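PDB 2OG9: mandelate racemase/muconate lactonizing enzyme from Polaromonas sp., which probably abstracts the proton alpha to a carboxylate in a hydroxy-acid substrate, the chemistry of the mandelate racemase branch of the enolase superfamily. Local coordinates for residues L50-I54 with A121-L126; K132-L138 with P358-L363; C227-E231 with Q256-I261. All coordinates share one frame; numbering follows the deposited sequence.

Contact 1: L50-I54 with A121-L126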
ATOM      1  N   LEU A  50     -20.653 -39.387   1.506  1.00 21.41           N
ATOM      2  CA  LEU A  50     -19.760 -40.174   2.353  1.00 21.49           C
ATOM      3  C   LEU A  50     -20.212 -40.026   3.799  1.00 20.84           C
ATOM      4  O   LEU A  50     -20.125 -38.946   4.375  1.00 21.97           O
ATOM      5  CB  LEU A  50     -18.308 -39.698   2.230  1.00 22.78           C
ATOM      6  CG  LEU A  50     -17.355 -40.315   3.264  1.00 23.16           C
ATOM      7  CD1 LEU A  50     -17.245 -41.809   3.016  1.00 22.73           C
ATOM      8  CD2 LEU A  50     -15.987 -39.653   3.185  1.00 23.32           C
ATOM      9  N   PHE A  51     -20.717 -41.109   4.381  1.00 20.42           N
ATOM     10  CA  PHE A  51     -21.159 -41.078   5.766  1.00 18.97           C
ATOM     11  C   PHE A  51     -20.067 -41.618   6.682  1.00 18.79           C
ATOM     12  O   PHE A  51     -19.389 -42.592   6.350  1.00 18.26           O
ATOM     13  CB  PHE A  51     -22.420 -41.930   5.952  1.00 20.09           C
ATOM     14  CG  PHE A  51     -23.674 -41.292   5.427  1.00 18.45           C
ATOM     15  CD1 PHE A  51     -24.203 -40.159   6.039  1.00 18.25           C
ATOM     16  CD2 PHE A  51     -24.327 -41.826   4.318  1.00 18.92           C
ATOM     17  CE1 PHE A  51     -25.371 -39.563   5.552  1.00 18.81           C
ATOM     18  CE2 PHE A  51     -25.494 -41.236   3.822  1.00 17.92           C
ATOM     19  CZ  PHE A  51     -26.013 -40.104   4.442  1.00 16.20           C
ATOM     20  N   ALA A  52     -19.895 -40.969   7.826  1.00 18.43           N
ATOM     21  CA  ALA A  52     -18.922 -41.404   8.815  1.00 17.54           C
ATOM     22  C   ALA A  52     -19.665 -41.552  10.131  1.00 18.40           C
ATOM     23  O   ALA A  52     -20.415 -40.655  10.541  1.00 17.35           O
ATOM     24  CB  ALA A  52     -17.801 -40.381   8.961  1.00 17.26           C
ATOM     25  N   GLU A  53     -19.474 -42.700  10.773  1.00 17.73           N
ATOM     26  CA  GLU A  53     -20.092 -42.987  12.060  1.00 19.47           C
ATOM     27  C   GLU A  53     -18.951 -43.226  13.034  1.00 19.57           C
ATOM     28  O   GLU A  53     -18.005 -43.960  12.732  1.00 18.90           O
ATOM     29  CB  GLU A  53     -20.972 -44.235  11.970  1.00 22.10           C
ATOM     30  CG  GLU A  53     -22.220 -44.054  11.120  1.00 23.68           C
ATOM     31  CD  GLU A  53     -22.895 -45.378  10.795  1.00 27.68           C
ATOM     32  OE1 GLU A  53     -22.628 -45.941   9.711  1.00 25.62           O
ATOM     33  OE2 GLU A  53     -23.681 -45.862  11.636  1.00 29.22           O
ATOM     34  N   ILE A  54     -19.035 -42.588  14.194  1.00 19.39           N
ATOM     35  CA  ILE A  54     -18.006 -42.712  15.215  1.00 20.10           C
ATOM     36  C   ILE A  54     -18.649 -43.055  16.554  1.00 22.25           C
ATOM     37  O   ILE A  54     -19.667 -42.467  16.937  1.00 23.07           O
ATOM     38  CB  ILE A  54     -17.208 -41.383  15.359  1.00 19.94           C
ATOM     39  CG1 ILE A  54     -16.484 -41.061  14.046  1.00 18.21           C
ATOM     40  CG2 ILE A  54     -16.198 -41.491  16.490  1.00 20.41           C
ATOM     41  CD1 ILE A  54     -15.739 -39.725  14.071  1.00 19.68           C
ATOM     42  N   ALA A 121     -16.027 -35.498   6.936  1.00 16.69           N
ATOM     43  CA  ALA A 121     -17.104 -36.406   7.324  1.00 16.85           C
ATOM     44  C   ALA A 121     -16.903 -36.803   8.782  1.00 17.11           C
ATOM     45  O   ALA A 121     -17.868 -36.869   9.558  1.00 15.94           O
ATOM     46  CB  ALA A 121     -17.108 -37.645   6.436  1.00 17.78           C
ATOM     47  N   PHE A 122     -15.646 -37.061   9.150  1.00 15.41           N
ATOM     48  CA  PHE A 122     -15.305 -37.444  10.516  1.00 15.41           C
ATOM     49  C   PHE A 122     -15.481 -36.237  11.433  1.00 15.43           C
ATOM     50  O   PHE A 122     -16.010 -36.352  12.535  1.00 13.53           O
ATOM     51  CB  PHE A 122     -13.844 -37.925  10.604  1.00 16.50           C
ATOM     52  CG  PHE A 122     -13.550 -39.163   9.793  1.00 17.11           C
ATOM     53  CD1 PHE A 122     -14.213 -40.356  10.054  1.00 16.69           C
ATOM     54  CD2 PHE A 122     -12.613 -39.129   8.763  1.00 17.85           C
ATOM     55  CE1 PHE A 122     -13.946 -41.504   9.295  1.00 19.03           C
ATOM     56  CE2 PHE A 122     -12.338 -40.271   7.998  1.00 18.89           C
ATOM     57  CZ  PHE A 122     -13.009 -41.460   8.267  1.00 18.77           C
ATOM     58  N   ASP A 123     -15.025 -35.082  10.963  1.00 13.74           N
ATOM     59  CA  ASP A 123     -15.114 -33.843  11.725  1.00 16.03           C
ATOM     60  C   ASP A 123     -16.561 -33.535  12.108  1.00 16.66           C
ATOM     61  O   ASP A 123     -16.844 -33.190  13.256  1.00 15.37           O
ATOM     62  CB  ASP A 123     -14.541 -32.689  10.897  1.00 15.64           C
ATOM     63  CG  ASP A 123     -14.443 -31.398  11.682  1.00 15.54           C
ATOM     64  OD1 ASP A 123     -13.536 -31.279  12.532  1.00 14.73           O
ATOM     65  OD2 ASP A 123     -15.269 -30.494  11.444  1.00 13.94           O
ATOM     66  N   VAL A 124     -17.477 -33.662  11.155  1.00 14.93           N
ATOM     67  CA  VAL A 124     -18.877 -33.380  11.449  1.00 16.25           C
ATOM     68  C   VAL A 124     -19.402 -34.357  12.498  1.00 16.58           C
ATOM     69  O   VAL A 124     -20.114 -33.973  13.431  1.00 16.75           O
ATOM     70  CB  VAL A 124     -19.750 -33.476  10.182  1.00 16.90           C
ATOM     71  CG1 VAL A 124     -21.213 -33.270  10.546  1.00 15.10           C
ATOM     72  CG2 VAL A 124     -19.321 -32.416   9.175  1.00 18.16           C
ATOM     73  N   ALA A 125     -19.040 -35.623  12.341  1.00 15.46           N
ATOM     74  CA  ALA A 125     -19.467 -36.650  13.277  1.00 14.71           C
ATOM     75  C   ALA A 125     -18.967 -36.324  14.690  1.00 14.38           C
ATOM     76  O   ALA A 125     -19.698 -36.492  15.665  1.00 15.04           O
ATOM     77  CB  ALA A 125     -18.942 -38.015  12.819  1.00 15.76           C
ATOM     78  N   LEU A 126     -17.728 -35.850  14.806  1.00 14.66           N
ATOM     79  CA  LEU A 126     -17.177 -35.512  16.120  1.00 15.12           C
ATOM     80  C   LEU A 126     -17.954 -34.358  16.753  1.00 15.43           C
ATOM     81  O   LEU A 126     -18.205 -34.355  17.964  1.00 13.65           O
ATOM     82  CB  LEU A 126     -15.692 -35.141  16.008  1.00 17.07           C
ATOM     83  CG  LEU A 126     -14.730 -36.303  15.725  1.00 16.99           C
ATOM     84  CD1 LEU A 126     -13.315 -35.787  15.505  1.00 17.88           C
ATOM     85  CD2 LEU A 126     -14.763 -37.268  16.902  1.00 18.19           C
TER
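I54 sets CG1 anti to its own carbonyl carbon (chi1 -62°) and runs on extended, which drops CD1 among F122, A125 and L126 of the facing helix. I54 CD1 rests 3.8 Å from A125 CB. I54 CD1 also meets L126 CD2 at 3.9 Å and lies at the edge of the F122 ring, near its plane. At the other end of the strand, L50 has CG anti to its backbone N (chi1 170°), and CD2 reaches A121 CB at 4.0 Å. Between the two, A52 brings CB to 3.8 Å from A121 CB and 3.6 Å from A121 O, while F122 CD1 approaches the same methyl obliquely. A125 CB in turn settles 3.8 Å from the carbonyl O of A52.

Strand and helix axes pass 7.4 Å apart at a crossing angle of -44°. This is a helix laid on an antiparallel sheet in the N-terminal domain of an enolase-type fold; F122 also packs on V18 and I20 of strand 15-26 and on L102 of helix 95-104.

A121 O and F122 O accept bonds within the helix, and the A52 backbone pairs with G64 of strand 61-69. The join therefore rests on van der Waals and hydrophobic contact, and three small alanines let the two backbones come close.

Contact 2: K132-L138 with P358-L363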
ATOM      1  N   LYS A 132     -24.253 -33.851  21.279  1.00 17.80           N
ATOM      2  CA  LYS A 132     -25.094 -34.854  21.939  1.00 19.46           C
ATOM      3  C   LYS A 132     -24.635 -35.092  23.376  1.00 20.75           C
ATOM      4  O   LYS A 132     -25.453 -35.306  24.279  1.00 19.73           O
ATOM      5  CB  LYS A 132     -25.063 -36.173  21.155  1.00 20.73           C
ATOM      6  CG  LYS A 132     -25.827 -36.130  19.827  1.00 21.03           C
ATOM      7  CD  LYS A 132     -25.599 -37.387  18.980  1.00 22.78           C
ATOM      8  CE  LYS A 132     -26.432 -37.343  17.701  1.00 26.07           C
ATOM      9  NZ  LYS A 132     -26.181 -38.503  16.791  1.00 26.82           N
ATOM     10  N   ARG A 133     -23.324 -35.051  23.584  1.00 18.48           N
ATOM     11  CA  ARG A 133     -22.750 -35.257  24.902  1.00 19.68           C
ATOM     12  C   ARG A 133     -23.298 -34.214  25.871  1.00 20.96           C
ATOM     13  O   ARG A 133     -23.509 -34.499  27.050  1.00 19.91           O
ATOM     14  CB  ARG A 133     -21.216 -35.167  24.830  1.00 20.18           C
ATOM     15  CG  ARG A 133     -20.501 -35.470  26.138  1.00 22.59           C
ATOM     16  CD  ARG A 133     -19.034 -35.051  26.087  1.00 22.96           C
ATOM     17  NE  ARG A 133     -18.238 -35.863  25.168  1.00 24.43           N
ATOM     18  CZ  ARG A 133     -17.848 -37.109  25.416  1.00 26.72           C
ATOM     19  NH1 ARG A 133     -18.182 -37.692  26.560  1.00 26.40           N
ATOM     20  NH2 ARG A 133     -17.123 -37.772  24.525  1.00 23.15           N
ATOM     21  N   ALA A 134     -23.540 -33.005  25.373  1.00 20.40           N
ATOM     22  CA  ALA A 134     -24.069 -31.931  26.213  1.00 21.11           C
ATOM     23  C   ALA A 134     -25.596 -31.852  26.172  1.00 20.55           C
ATOM     24  O   ALA A 134     -26.192 -30.992  26.822  1.00 20.60           O
ATOM     25  CB  ALA A 134     -23.473 -30.593  25.782  1.00 21.48           C
ATOM     26  N   GLY A 135     -26.221 -32.746  25.410  1.00 20.24           N
ATOM     27  CA  GLY A 135     -27.672 -32.736  25.294  1.00 20.59           C
ATOM     28  C   GLY A 135     -28.152 -31.480  24.589  1.00 21.64           C
ATOM     29  O   GLY A 135     -29.261 -30.990  24.831  1.00 21.52           O
ATOM     30  N   LEU A 136     -27.320 -30.959  23.695  1.00 18.60           N
ATOM     31  CA  LEU A 136     -27.652 -29.738  22.971  1.00 19.67           C
ATOM     32  C   LEU A 136     -27.625 -29.922  21.463  1.00 18.82           C
ATOM     33  O   LEU A 136     -26.895 -30.766  20.942  1.00 17.83           O
ATOM     34  CB  LEU A 136     -26.652 -28.630  23.318  1.00 19.71           C
ATOM     35  CG  LEU A 136     -26.467 -28.158  24.758  1.00 19.70           C
ATOM     36  CD1 LEU A 136     -25.290 -27.169  24.810  1.00 20.49           C
ATOM     37  CD2 LEU A 136     -27.744 -27.510  25.257  1.00 19.16           C
ATOM     38  N   SER A 137     -28.435 -29.136  20.761  1.00 18.62           N
ATOM     39  CA  SER A 137     -28.425 -29.188  19.310  1.00 16.37           C
ATOM     40  C   SER A 137     -27.050 -28.619  18.949  1.00 15.80           C
ATOM     41  O   SER A 137     -26.393 -28.012  19.794  1.00 14.58           O
ATOM     42  CB  SER A 137     -29.522 -28.288  18.737  1.00 15.13           C
ATOM     43  OG  SER A 137     -29.334 -26.945  19.148  1.00 14.73           O
ATOM     44  N   LEU A 138     -26.604 -28.822  17.717  1.00 15.99           N
ATOM     45  CA  LEU A 138     -25.309 -28.287  17.318  1.00 17.72           C
ATOM     46  C   LEU A 138     -25.349 -26.769  17.443  1.00 17.24           C
ATOM     47  O   LEU A 138     -24.386 -26.151  17.890  1.00 16.32           O
ATOM     48  CB  LEU A 138     -24.981 -28.679  15.874  1.00 18.66           C
ATOM     49  CG  LEU A 138     -23.679 -28.092  15.305  1.00 18.51           C
ATOM     50  CD1 LEU A 138     -22.498 -28.505  16.183  1.00 18.40           C
ATOM     51  CD2 LEU A 138     -23.479 -28.572  13.883  1.00 18.29           C
ATOM     52  N   PRO A 358     -33.380 -27.002  14.135  1.00 20.10           N
ATOM     53  CA  PRO A 358     -33.764 -28.204  14.885  1.00 21.43           C
ATOM     54  C   PRO A 358     -33.378 -28.073  16.357  1.00 22.44           C
ATOM     55  O   PRO A 358     -32.371 -27.442  16.682  1.00 20.83           O
ATOM     56  CB  PRO A 358     -32.989 -29.310  14.176  1.00 21.46           C
ATOM     57  CG  PRO A 358     -32.961 -28.842  12.769  1.00 21.10           C
ATOM     58  CD  PRO A 358     -32.645 -27.363  12.911  1.00 19.84           C
ATOM     59  N   THR A 359     -34.179 -28.662  17.243  1.00 22.18           N
ATOM     60  CA  THR A 359     -33.905 -28.585  18.674  1.00 23.68           C
ATOM     61  C   THR A 359     -33.364 -29.881  19.270  1.00 24.01           C
ATOM     62  O   THR A 359     -32.941 -29.903  20.423  1.00 24.70           O
ATOM     63  CB  THR A 359     -35.166 -28.160  19.474  1.00 24.41           C
ATOM     64  OG1 THR A 359     -36.234 -29.079  19.216  1.00 25.17           O
ATOM     65  CG2 THR A 359     -35.596 -26.753  19.079  1.00 26.31           C
ATOM     66  N   ARG A 360     -33.368 -30.957  18.490  1.00 24.22           N
ATOM     67  CA  ARG A 360     -32.849 -32.236  18.973  1.00 26.05           C
ATOM     68  C   ARG A 360     -31.321 -32.187  19.122  1.00 25.11           C
ATOM     69  O   ARG A 360     -30.659 -31.332  18.534  1.00 24.31           O
ATOM     70  CB  ARG A 360     -33.268 -33.366  18.017  1.00 30.30           C
ATOM     71  CG  ARG A 360     -33.679 -32.898  16.631  1.00 36.58           C
ATOM     72  CD  ARG A 360     -34.413 -33.997  15.859  1.00 39.40           C
ATOM     73  NE  ARG A 360     -35.185 -33.451  14.744  1.00 42.25           N
ATOM     74  CZ  ARG A 360     -34.656 -32.934  13.638  1.00 43.38           C
ATOM     75  NH1 ARG A 360     -33.343 -32.893  13.484  1.00 44.88           N
ATOM     76  NH2 ARG A 360     -35.442 -32.441  12.691  1.00 46.07           N
ATOM     77  N   PRO A 361     -30.745 -33.094  19.927  1.00 24.21           N
ATOM     78  CA  PRO A 361     -29.293 -33.156  20.159  1.00 24.45           C
ATOM     79  C   PRO A 361     -28.440 -33.335  18.901  1.00 23.72           C
ATOM     80  O   PRO A 361     -28.806 -34.086  17.992  1.00 24.59           O
ATOM     81  CB  PRO A 361     -29.147 -34.335  21.116  1.00 25.31           C
ATOM     82  CG  PRO A 361     -30.428 -34.277  21.909  1.00 27.22           C
ATOM     83  CD  PRO A 361     -31.461 -34.010  20.837  1.00 25.51           C
ATOM     84  N   GLY A 362     -27.297 -32.646  18.867  1.00 21.79           N
ATOM     85  CA  GLY A 362     -26.386 -32.730  17.734  1.00 21.10           C
ATOM     86  C   GLY A 362     -26.961 -32.209  16.431  1.00 21.31           C
ATOM     87  O   GLY A 362     -27.702 -31.224  16.419  1.00 18.40           O
ATOM     88  N   LEU A 363     -26.608 -32.859  15.325  1.00 20.09           N
ATOM     89  CA  LEU A 363     -27.120 -32.471  14.019  1.00 23.64           C
ATOM     90  C   LEU A 363     -28.600 -32.794  13.916  1.00 24.88           C
ATOM     91  O   LEU A 363     -29.320 -32.186  13.127  1.00 27.04           O
ATOM     92  CB  LEU A 363     -26.386 -33.215  12.903  1.00 26.74           C
ATOM     93  CG  LEU A 363     -25.008 -32.713  12.484  1.00 30.26           C
ATOM     94  CD1 LEU A 363     -24.519 -33.535  11.295  1.00 29.84           C
ATOM     95  CD2 LEU A 363     -25.100 -31.243  12.108  1.00 30.97           C
TER
HETATM   96  O   HOH W   1     -31.521 -25.707  18.550  1.00 22.71           O
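Backbone bonds join L136 and L138 to G362. G362 N donates to L136 O at 2.8 Å, nearly straight (169°). L138 N returns a more bent bond to G362 O, 2.9 Å long. Together they make a single beta bridge between S137 and G362.

Weaker CA-H...O contacts fill in beside them: S137 CA comes 3.2 Å from R360 O, and P361 CA lies 3.5 Å from L136 O.

The stretch 132-138 is a helix-to-helix junction in which helix 114-133 ends and helix 138-142 starts. G135, with positive phi, closes the first helix in a Schellman motif, its N bonded to K132 O; S137 is the N-cap of the second, with OG bonded to K140 N. A chi1 of 59° holds OG between the backbone N and the carbonyl carbon of S137. Through the bridge, the loop 358-363, which follows strand 354-356 of the barrel domain, pairs with the turn linking two helices of the N-terminal region.

Water extends the polar set, one molecule standing 2.6 Å from S137 OG and donating to P358 O at 2.7 Å.

Apolar contacts flank the bridge. L138 and L363 lie side by side, pointing the same way, with their CD2 methyls 3.6 Å apart. K132 lays CG against P361 CB at 4.0 Å. G362 also has positive phi, and a beta carbon there would come tight against K132 CG.

D128 holds both sides: its OD2 forms a salt bridge with K132 NZ and its OD1 accepts L363 N. On the subunit side, R133 packs on L136 of the second subunit and A134 on A134 of the same neighbour.

Contact 3: C227-E231 with Q256-I261. With CA (calcium ion), chain C.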
ATOM      1  N   CYS A 227     -24.995  -7.143 -14.521  1.00 28.88           N
ATOM      2  CA  CYS A 227     -25.179  -6.583 -13.187  1.00 28.02           C
ATOM      3  C   CYS A 227     -25.797  -5.196 -13.316  1.00 28.08           C
ATOM      4  O   CYS A 227     -26.675  -4.821 -12.538  1.00 26.47           O
ATOM      5  CB  CYS A 227     -23.844  -6.499 -12.440  1.00 28.89           C
ATOM      6  SG  CYS A 227     -23.202  -8.099 -11.876  1.00 27.59           S
ATOM      7  N   ARG A 228     -25.336  -4.439 -14.309  1.00 27.73           N
ATOM      8  CA  ARG A 228     -25.848  -3.095 -14.556  1.00 29.11           C
ATOM      9  C   ARG A 228     -27.362  -3.140 -14.762  1.00 28.75           C
ATOM     10  O   ARG A 228     -28.110  -2.372 -14.159  1.00 27.71           O
ATOM     11  CB  ARG A 228     -25.180  -2.504 -15.802  1.00 29.05           C
ATOM     12  CG  ARG A 228     -25.636  -1.091 -16.160  1.00 31.21           C
ATOM     13  CD  ARG A 228     -25.275  -0.095 -15.070  1.00 30.85           C
ATOM     14  NE  ARG A 228     -23.829   0.038 -14.911  1.00 30.15           N
ATOM     15  CZ  ARG A 228     -23.245   0.665 -13.893  1.00 31.54           C
ATOM     16  NH1 ARG A 228     -23.986   1.218 -12.940  1.00 30.38           N
ATOM     17  NH2 ARG A 228     -21.920   0.729 -13.821  1.00 26.91           N
ATOM     18  N   ILE A 229     -27.800  -4.053 -15.620  1.00 31.76           N
ATOM     19  CA  ILE A 229     -29.214  -4.207 -15.929  1.00 34.48           C
ATOM     20  C   ILE A 229     -30.030  -4.641 -14.713  1.00 34.32           C
ATOM     21  O   ILE A 229     -31.132  -4.144 -14.492  1.00 34.77           O
ATOM     22  CB  ILE A 229     -29.412  -5.235 -17.065  1.00 36.13           C
ATOM     23  CG1 ILE A 229     -28.690  -4.756 -18.328  1.00 37.02           C
ATOM     24  CG2 ILE A 229     -30.896  -5.425 -17.345  1.00 39.12           C
ATOM     25  CD1 ILE A 229     -28.589  -5.805 -19.416  1.00 38.28           C
ATOM     26  N   PHE A 230     -29.484  -5.557 -13.919  1.00 33.61           N
ATOM     27  CA  PHE A 230     -30.186  -6.058 -12.740  1.00 33.57           C
ATOM     28  C   PHE A 230     -30.298  -5.072 -11.580  1.00 34.16           C
ATOM     29  O   PHE A 230     -31.132  -5.258 -10.696  1.00 34.28           O
ATOM     30  CB  PHE A 230     -29.526  -7.346 -12.229  1.00 34.05           C
ATOM     31  CG  PHE A 230     -29.865  -8.572 -13.033  1.00 34.33           C
ATOM     32  CD1 PHE A 230     -31.191  -8.891 -13.319  1.00 35.58           C
ATOM     33  CD2 PHE A 230     -28.860  -9.427 -13.477  1.00 35.16           C
ATOM     34  CE1 PHE A 230     -31.513 -10.046 -14.038  1.00 35.17           C
ATOM     35  CE2 PHE A 230     -29.168 -10.583 -14.194  1.00 34.46           C
ATOM     36  CZ  PHE A 230     -30.498 -10.893 -14.474  1.00 34.77           C
ATOM     37  N   GLU A 231     -29.470  -4.030 -11.578  1.00 34.31           N
ATOM     38  CA  GLU A 231     -29.484  -3.043 -10.495  1.00 35.25           C
ATOM     39  C   GLU A 231     -30.871  -2.566 -10.058  1.00 36.24           C
ATOM     40  O   GLU A 231     -31.175  -2.550  -8.865  1.00 34.94           O
ATOM     41  CB  GLU A 231     -28.636  -1.818 -10.871  1.00 36.98           C
ATOM     42  CG  GLU A 231     -27.131  -2.000 -10.730  1.00 38.62           C
ATOM     43  CD  GLU A 231     -26.643  -1.892  -9.289  1.00 39.36           C
ATOM     44  OE1 GLU A 231     -26.974  -2.771  -8.465  1.00 37.95           O
ATOM     45  OE2 GLU A 231     -25.921  -0.922  -8.979  1.00 38.57           O
ATOM     46  N   GLN A 256     -18.367  -1.628  -7.656  1.00 24.59           N
ATOM     47  CA  GLN A 256     -19.172  -0.866  -8.603  1.00 27.37           C
ATOM     48  C   GLN A 256     -20.681  -0.888  -8.377  1.00 28.37           C
ATOM     49  O   GLN A 256     -21.342   0.149  -8.459  1.00 27.83           O
ATOM     50  CB  GLN A 256     -18.872  -1.374 -10.025  1.00 28.88           C
ATOM     51  CG  GLN A 256     -19.668  -0.722 -11.159  1.00 32.88           C
ATOM     52  CD  GLN A 256     -19.369   0.758 -11.324  1.00 36.04           C
ATOM     53  OE1 GLN A 256     -18.211   1.181 -11.262  1.00 39.28           O
ATOM     54  NE2 GLN A 256     -20.411   1.552 -11.546  1.00 35.47           N
ATOM     55  N   PHE A 257     -21.226  -2.059  -8.072  1.00 25.56           N
ATOM     56  CA  PHE A 257     -22.672  -2.190  -7.929  1.00 26.24           C
ATOM     57  C   PHE A 257     -23.294  -2.227  -6.536  1.00 25.04           C
ATOM     58  O   PHE A 257     -22.679  -2.675  -5.567  1.00 22.72           O
ATOM     59  CB  PHE A 257     -23.111  -3.417  -8.727  1.00 25.90           C
ATOM     60  CG  PHE A 257     -22.753  -3.344 -10.186  1.00 27.05           C
ATOM     61  CD1 PHE A 257     -23.463  -2.510 -11.046  1.00 28.82           C
ATOM     62  CD2 PHE A 257     -21.692  -4.088 -10.696  1.00 26.15           C
ATOM     63  CE1 PHE A 257     -23.125  -2.419 -12.399  1.00 29.19           C
ATOM     64  CE2 PHE A 257     -21.343  -4.006 -12.042  1.00 28.76           C
ATOM     65  CZ  PHE A 257     -22.062  -3.167 -12.898  1.00 29.17           C
ATOM     66  N   ASP A 258     -24.531  -1.740  -6.453  1.00 24.47           N
ATOM     67  CA  ASP A 258     -25.286  -1.724  -5.202  1.00 25.59           C
ATOM     68  C   ASP A 258     -25.678  -3.148  -4.827  1.00 23.67           C
ATOM     69  O   ASP A 258     -25.638  -3.533  -3.660  1.00 21.87           O
ATOM     70  CB  ASP A 258     -26.572  -0.902  -5.352  1.00 25.72           C
ATOM     71  CG  ASP A 258     -26.319   0.593  -5.423  1.00 29.45           C
ATOM     72  OD1 ASP A 258     -25.171   1.030  -5.188  1.00 26.84           O
ATOM     73  OD2 ASP A 258     -27.288   1.334  -5.703  1.00 28.34           O
ATOM     74  N   THR A 259     -26.073  -3.921  -5.834  1.00 22.16           N
ATOM     75  CA  THR A 259     -26.489  -5.305  -5.622  1.00 22.70           C
ATOM     76  C   THR A 259     -25.369  -6.160  -5.045  1.00 18.98           C
ATOM     77  O   THR A 259     -24.259  -6.197  -5.578  1.00 18.79           O
ATOM     78  CB  THR A 259     -26.947  -5.959  -6.937  1.00 23.85           C
ATOM     79  OG1 THR A 259     -27.987  -5.166  -7.524  1.00 24.51           O
ATOM     80  CG2 THR A 259     -27.480  -7.369  -6.674  1.00 24.67           C
ATOM     81  N   PRO A 260     -25.648  -6.861  -3.938  1.00 17.10           N
ATOM     82  CA  PRO A 260     -24.632  -7.713  -3.320  1.00 17.26           C
ATOM     83  C   PRO A 260     -24.178  -8.817  -4.266  1.00 18.12           C
ATOM     84  O   PRO A 260     -24.968  -9.343  -5.054  1.00 18.78           O
ATOM     85  CB  PRO A 260     -25.353  -8.281  -2.102  1.00 17.16           C
ATOM     86  CG  PRO A 260     -26.273  -7.157  -1.714  1.00 18.84           C
ATOM     87  CD  PRO A 260     -26.817  -6.709  -3.054  1.00 16.82           C
ATOM     88  N   ILE A 261     -22.895  -9.144  -4.187  1.00 16.42           N
ATOM     89  CA  ILE A 261     -22.308 -10.208  -4.976  1.00 17.09           C
ATOM     90  C   ILE A 261     -22.090 -11.344  -3.991  1.00 18.72           C
ATOM     91  O   ILE A 261     -21.574 -11.134  -2.894  1.00 16.38           O
ATOM     92  CB  ILE A 261     -20.954  -9.787  -5.565  1.00 19.62           C
ATOM     93  CG1 ILE A 261     -21.158  -8.587  -6.492  1.00 19.98           C
ATOM     94  CG2 ILE A 261     -20.301 -10.970  -6.299  1.00 20.12           C
ATOM     95  CD1 ILE A 261     -22.167  -8.836  -7.606  1.00 20.47           C
TER
HETATM   96 CA    CA C 401     -21.339  -2.872  -3.569  1.00 28.88          CA
HETATM   97  O   HOH W   2     -30.489  -5.908  -8.050  1.00 26.98           O
HETATM   98  O   HOH W   3     -23.371  -2.839  -2.448  1.00 29.18           O
HETATM   99  O   HOH W   4     -21.873  -5.198  -4.154  1.00 21.37           O
HETATM  100  O   HOH W   5     -20.063  -4.158  -1.962  1.00 27.11           O
HETATM  101  O   HOH W   6     -20.622  -1.386  -1.741  1.00 25.42           O
HETATM  102  O   HOH W   7     -20.886  -0.578  -3.992  1.00 26.44           O
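A calcium site lies beside this contact: F257 O binds the ion at 2.4 Å, with A254 O and five waters completing the shell. E231 steadies the loop that follows. Its OE2 accepts D258 N on the syn side at 3.0 Å, almost straight (171°), while OE1 takes two donors, T259 N on its syn lone pair and T259 OG1 at 2.8 Å. Replacing E231 by an alanine removes all three acceptor bonds and would probably leave the D258 and T259 N-H groups without their acceptor and the T259 hydroxyl without this one, with the loop freer to shift. The F257 ring is sandwiched, C227 CB over one face, 3.7 Å from the centroid, and Q256 CG over the other; E231 OE2 sits at its edge. R228 bends at chi2 and chi3, and F257 CE1 stands over the guanidinium face, 3.4 Å from R228 CZ. That guanidinium forms a salt bridge with D258 of the fourth subunit, and D258 here pairs with R228 of the third, which probably offsets the nearness of the D258 and E231 carboxylates. In the TIM barrel, the contact ties helix 220-230 to the loop between helix 247-256 and strand 261-263, with C227 and T259 both touching I238 of the intervening strand 238-239.

How the contacts relate
Contacts 1 and 2 share helix 114-133 and touch directly, V124 CG1 lying 3.4 Å from L363 CD1; their centres are 15 Å apart. Contact 3 sits on the opposite side of the chain's centre, about 40 Å from either by centres, and along the sequence it is nested within the loop that contact 2 closes. Chemistry follows place. Contact 1, wholly buried inside the N-terminal domain, is apolar. Contact 2, partly buried where that region meets the barrel domain's loop, joins leucine packing to backbone bonds and water and borders a neighbouring subunit. Contact 3 is buried too and likewise meets other subunits, yet mixes ring packing, a carboxylate grip and calcium.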